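Local coordinates for intron-associated endonuclease 1 (Enterobacteria phage T4, PDB 1LN0), which cuts DNA as a GIY-YIG homing endonuclease, its catalytic domain probably hydrolysing the phosphodiester backbone in the homing of its intron, at residues Gly4-Lys9 and Lys22-Ala27. The protein carries 1 engineered substitution. Residues are numbered along the deposited sequence; the frame is centred on the assembly and turned at random. Where two conformers were deposited one is given.
Sequences GIYQIK and KDFEKA. Engineered in segment 22-27: Ala-27 (natural residue Arg).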
ATOM      1  N   GLY B   4      13.433   3.295 -10.062  1.00 27.85           N
ATOM      2  CA  GLY B   4      13.226   4.423 -10.952  1.00 27.46           C
ATOM      3  C   GLY B   4      11.769   4.758 -11.200  1.00 27.00           C
ATOM      4  O   GLY B   4      10.892   4.352 -10.438  1.00 26.49           O
ATOM      5  N   ILE B   5      11.515   5.499 -12.275  1.00 26.23           N
ATOM      6  CA  ILE B   5      10.165   5.911 -12.637  1.00 24.72           C
ATOM      7  C   ILE B   5       9.571   5.011 -13.714  1.00 23.90           C
ATOM      8  O   ILE B   5      10.252   4.605 -14.656  1.00 23.23           O
ATOM      9  CB  ILE B   5      10.147   7.387 -13.127  1.00 25.19           C
ATOM     10  CG1 ILE B   5      10.320   8.342 -11.941  1.00 27.87           C
ATOM     11  CG2 ILE B   5       8.829   7.703 -13.811  1.00 23.17           C
ATOM     12  CD1 ILE B   5      11.606   8.185 -11.175  1.00 29.49           C
ATOM     13  N   TYR B   6       8.286   4.709 -13.573  1.00 20.67           N
ATOM     14  CA  TYR B   6       7.613   3.843 -14.524  1.00 19.57           C
ATOM     15  C   TYR B   6       6.249   4.410 -14.901  1.00 19.41           C
ATOM     16  O   TYR B   6       5.813   5.430 -14.368  1.00 18.25           O
ATOM     17  CB  TYR B   6       7.438   2.447 -13.911  1.00 19.32           C
ATOM     18  CG  TYR B   6       6.511   2.440 -12.715  1.00 18.28           C
ATOM     19  CD1 TYR B   6       5.125   2.455 -12.880  1.00 19.68           C
ATOM     20  CD2 TYR B   6       7.020   2.493 -11.417  1.00 20.48           C
ATOM     21  CE1 TYR B   6       4.267   2.528 -11.780  1.00 20.25           C
ATOM     22  CE2 TYR B   6       6.172   2.570 -10.311  1.00 20.85           C
ATOM     23  CZ  TYR B   6       4.797   2.589 -10.499  1.00 21.02           C
ATOM     24  OH  TYR B   6       3.958   2.698  -9.409  1.00 22.24           O
ATOM     25  N   GLN B   7       5.577   3.732 -15.821  1.00 19.38           N
ATOM     26  CA  GLN B   7       4.258   4.154 -16.251  1.00 19.53           C
ATOM     27  C   GLN B   7       3.392   2.923 -16.450  1.00 20.41           C
ATOM     28  O   GLN B   7       3.887   1.859 -16.839  1.00 19.82           O
ATOM     29  CB  GLN B   7       4.327   4.919 -17.580  1.00 20.94           C
ATOM     30  CG  GLN B   7       4.579   4.032 -18.804  1.00 22.41           C
ATOM     31  CD  GLN B   7       4.460   4.785 -20.126  1.00 23.66           C
ATOM     32  OE1 GLN B   7       4.370   4.181 -21.197  1.00 25.95           O
ATOM     33  NE2 GLN B   7       4.467   6.103 -20.056  1.00 23.57           N
ATOM     34  N   ILE B   8       2.105   3.074 -16.155  1.00 17.52           N
ATOM     35  CA  ILE B   8       1.118   2.024 -16.356  1.00 16.07           C
ATOM     36  C   ILE B   8       0.255   2.696 -17.407  1.00 14.12           C
ATOM     37  O   ILE B   8      -0.394   3.703 -17.139  1.00 12.82           O
ATOM     38  CB  ILE B   8       0.288   1.746 -15.088  1.00 15.70           C
ATOM     39  CG1 ILE B   8       1.211   1.299 -13.949  1.00 15.43           C
ATOM     40  CG2 ILE B   8      -0.749   0.675 -15.380  1.00 11.94           C
ATOM     41  CD1 ILE B   8       0.489   1.041 -12.635  1.00 16.87           C
ATOM     42  N   LYS B   9       0.270   2.145 -18.610  1.00 15.91           N
ATOM     43  CA  LYS B   9      -0.455   2.739 -19.720  1.00 15.36           C
ATOM     44  C   LYS B   9      -1.669   1.979 -20.205  1.00 14.85           C
ATOM     45  O   LYS B   9      -1.628   0.762 -20.362  1.00 15.25           O
ATOM     46  CB  LYS B   9       0.508   2.933 -20.897  1.00 17.34           C
ATOM     47  CG  LYS B   9      -0.158   3.390 -22.184  1.00 22.90           C
ATOM     48  CD  LYS B   9       0.774   3.224 -23.376  1.00 27.23           C
ATOM     49  CE  LYS B   9       0.041   3.500 -24.680  1.00 30.89           C
ATOM     50  NZ  LYS B   9       0.876   3.180 -25.871  1.00 35.95           N
ATOM     51  N   LYS B  22      11.177   1.119  -5.855  1.00 30.66           N
ATOM     52  CA  LYS B  22      12.507   0.612  -5.541  1.00 32.47           C
ATOM     53  C   LYS B  22      12.720  -0.645  -6.376  1.00 32.44           C
ATOM     54  O   LYS B  22      13.843  -0.968  -6.754  1.00 33.70           O
ATOM     55  CB  LYS B  22      12.626   0.280  -4.051  1.00 34.13           C
ATOM     56  CG  LYS B  22      12.308   1.452  -3.131  1.00 38.18           C
ATOM     57  CD  LYS B  22      13.043   1.350  -1.793  1.00 42.23           C
ATOM     58  CE  LYS B  22      12.667   0.095  -1.015  1.00 45.08           C
ATOM     59  NZ  LYS B  22      13.489  -0.045   0.228  1.00 48.65           N
ATOM     60  N   ASP B  23      11.621  -1.342  -6.659  1.00 32.16           N
ATOM     61  CA  ASP B  23      11.637  -2.560  -7.469  1.00 32.16           C
ATOM     62  C   ASP B  23      10.405  -2.576  -8.381  1.00 30.67           C
ATOM     63  O   ASP B  23       9.282  -2.797  -7.923  1.00 28.82           O
ATOM     64  CB  ASP B  23      11.639  -3.803  -6.573  1.00 34.44           C
ATOM     65  CG  ASP B  23      11.707  -5.096  -7.369  1.00 37.20           C
ATOM     66  OD1 ASP B  23      11.843  -6.170  -6.748  1.00 41.46           O
ATOM     67  OD2 ASP B  23      11.621  -5.044  -8.614  1.00 38.47           O
ATOM     68  N   PHE B  24      10.632  -2.342  -9.670  1.00 30.10           N
ATOM     69  CA  PHE B  24       9.563  -2.300 -10.665  1.00 29.57           C
ATOM     70  C   PHE B  24       8.590  -3.475 -10.611  1.00 30.81           C
ATOM     71  O   PHE B  24       7.387  -3.278 -10.437  1.00 28.48           O
ATOM     72  CB  PHE B  24      10.165  -2.183 -12.069  1.00 27.98           C
ATOM     73  CG  PHE B  24      10.864  -0.871 -12.324  1.00 27.32           C
ATOM     74  CD1 PHE B  24      10.155   0.329 -12.286  1.00 26.30           C
ATOM     75  CD2 PHE B  24      12.228  -0.833 -12.596  1.00 27.58           C
ATOM     76  CE1 PHE B  24      10.792   1.548 -12.518  1.00 25.66           C
ATOM     77  CE2 PHE B  24      12.875   0.381 -12.830  1.00 25.63           C
ATOM     78  CZ  PHE B  24      12.155   1.574 -12.790  1.00 25.47           C
ATOM     79  N   GLU B  25       9.105  -4.694 -10.761  1.00 32.02           N
ATOM     80  CA  GLU B  25       8.258  -5.883 -10.728  1.00 32.79           C
ATOM     81  C   GLU B  25       7.400  -5.966  -9.471  1.00 30.55           C
ATOM     82  O   GLU B  25       6.204  -6.237  -9.551  1.00 28.86           O
ATOM     83  CB  GLU B  25       9.104  -7.154 -10.839  1.00 36.87           C
ATOM     84  CG  GLU B  25       9.827  -7.300 -12.169  0.50 37.63           C
ATOM     85  CD  GLU B  25       8.876  -7.436 -13.343  0.50 39.15           C
ATOM     86  OE1 GLU B  25       9.358  -7.535 -14.490  0.50 40.18           O
ATOM     87  OE2 GLU B  25       7.647  -7.445 -13.120  0.50 39.44           O
ATOM     88  N   LYS B  26       8.011  -5.747  -8.312  1.00 29.25           N
ATOM     89  CA  LYS B  26       7.275  -5.811  -7.057  1.00 29.18           C
ATOM     90  C   LYS B  26       6.238  -4.701  -6.975  1.00 27.63           C
ATOM     91  O   LYS B  26       5.157  -4.887  -6.417  1.00 26.54           O
ATOM     92  CB  LYS B  26       8.232  -5.711  -5.866  1.00 30.57           C
ATOM     93  CG  LYS B  26       9.115  -6.932  -5.676  1.00 33.86           C
ATOM     94  CD  LYS B  26       9.928  -6.812  -4.398  1.00 36.73           C
ATOM     95  CE  LYS B  26      10.722  -8.072  -4.112  1.00 39.43           C
ATOM     96  NZ  LYS B  26      11.390  -7.983  -2.780  1.00 42.31           N
ATOM     97  N   ALA B  27       6.573  -3.542  -7.531  1.00 25.46           N
ATOM     98  CA  ALA B  27       5.660  -2.409  -7.522  1.00 24.20           C
ATOM     99  C   ALA B  27       4.456  -2.708  -8.410  1.00 22.20           C
ATOM    100  O   ALA B  27       3.306  -2.514  -8.004  1.00 21.85           O
ATOM    101  CB  ALA B  27       6.379  -1.149  -8.011  1.00 21.65           C
TER
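With chi1 at -67°, Phe-24 has its CG beside the backbone N and anti to the carbonyl carbon, which carries the ring off the first turn of helix 24-37 and across to strand 4-10. Tyr-6 already directs its CB at the helix, and with CG between backbone N and carbonyl carbon it brings the CD2 side of its ring alongside Phe-24, the two side chains passing in opposite directions. Tyr-6 CB rests 3.7 Å from Phe-24 CE1, while Tyr-6 CD2 meets the Phe-24 ring at its edge, in the ring plane, 3.9 Å from Phe-24 CD1. A flat apolar ring suits this buried layer between sheet and helix. Gly-4, with no side chain, lets the phenylalanine lie directly on its backbone: Phe-24 CZ is 3.5 Å from Gly-4 N. At phi 137° and psi -161° its conformation is open essentially to glycine. In the GIY-YIG domain this glycine opens the Gly-Ile-Tyr motif on the central strand of a three-stranded antiparallel sheet, packed against the helix that follows strand 16-21. Ile-5, pointing to the other face, gives its branched apolar side chain to helix 68-82, touching Ile-71 and Trp-78. Asp-23 stands at the N-cap position, and its backbone O accepts a 2.8 Å hydrogen bond from Ala-27 N. The methyl of Ala-27, an engineered replacement for arginine, lies 4.4 Å from Tyr-6 CE2; the tyrosine ring also meets Trp-28 edge-to-face.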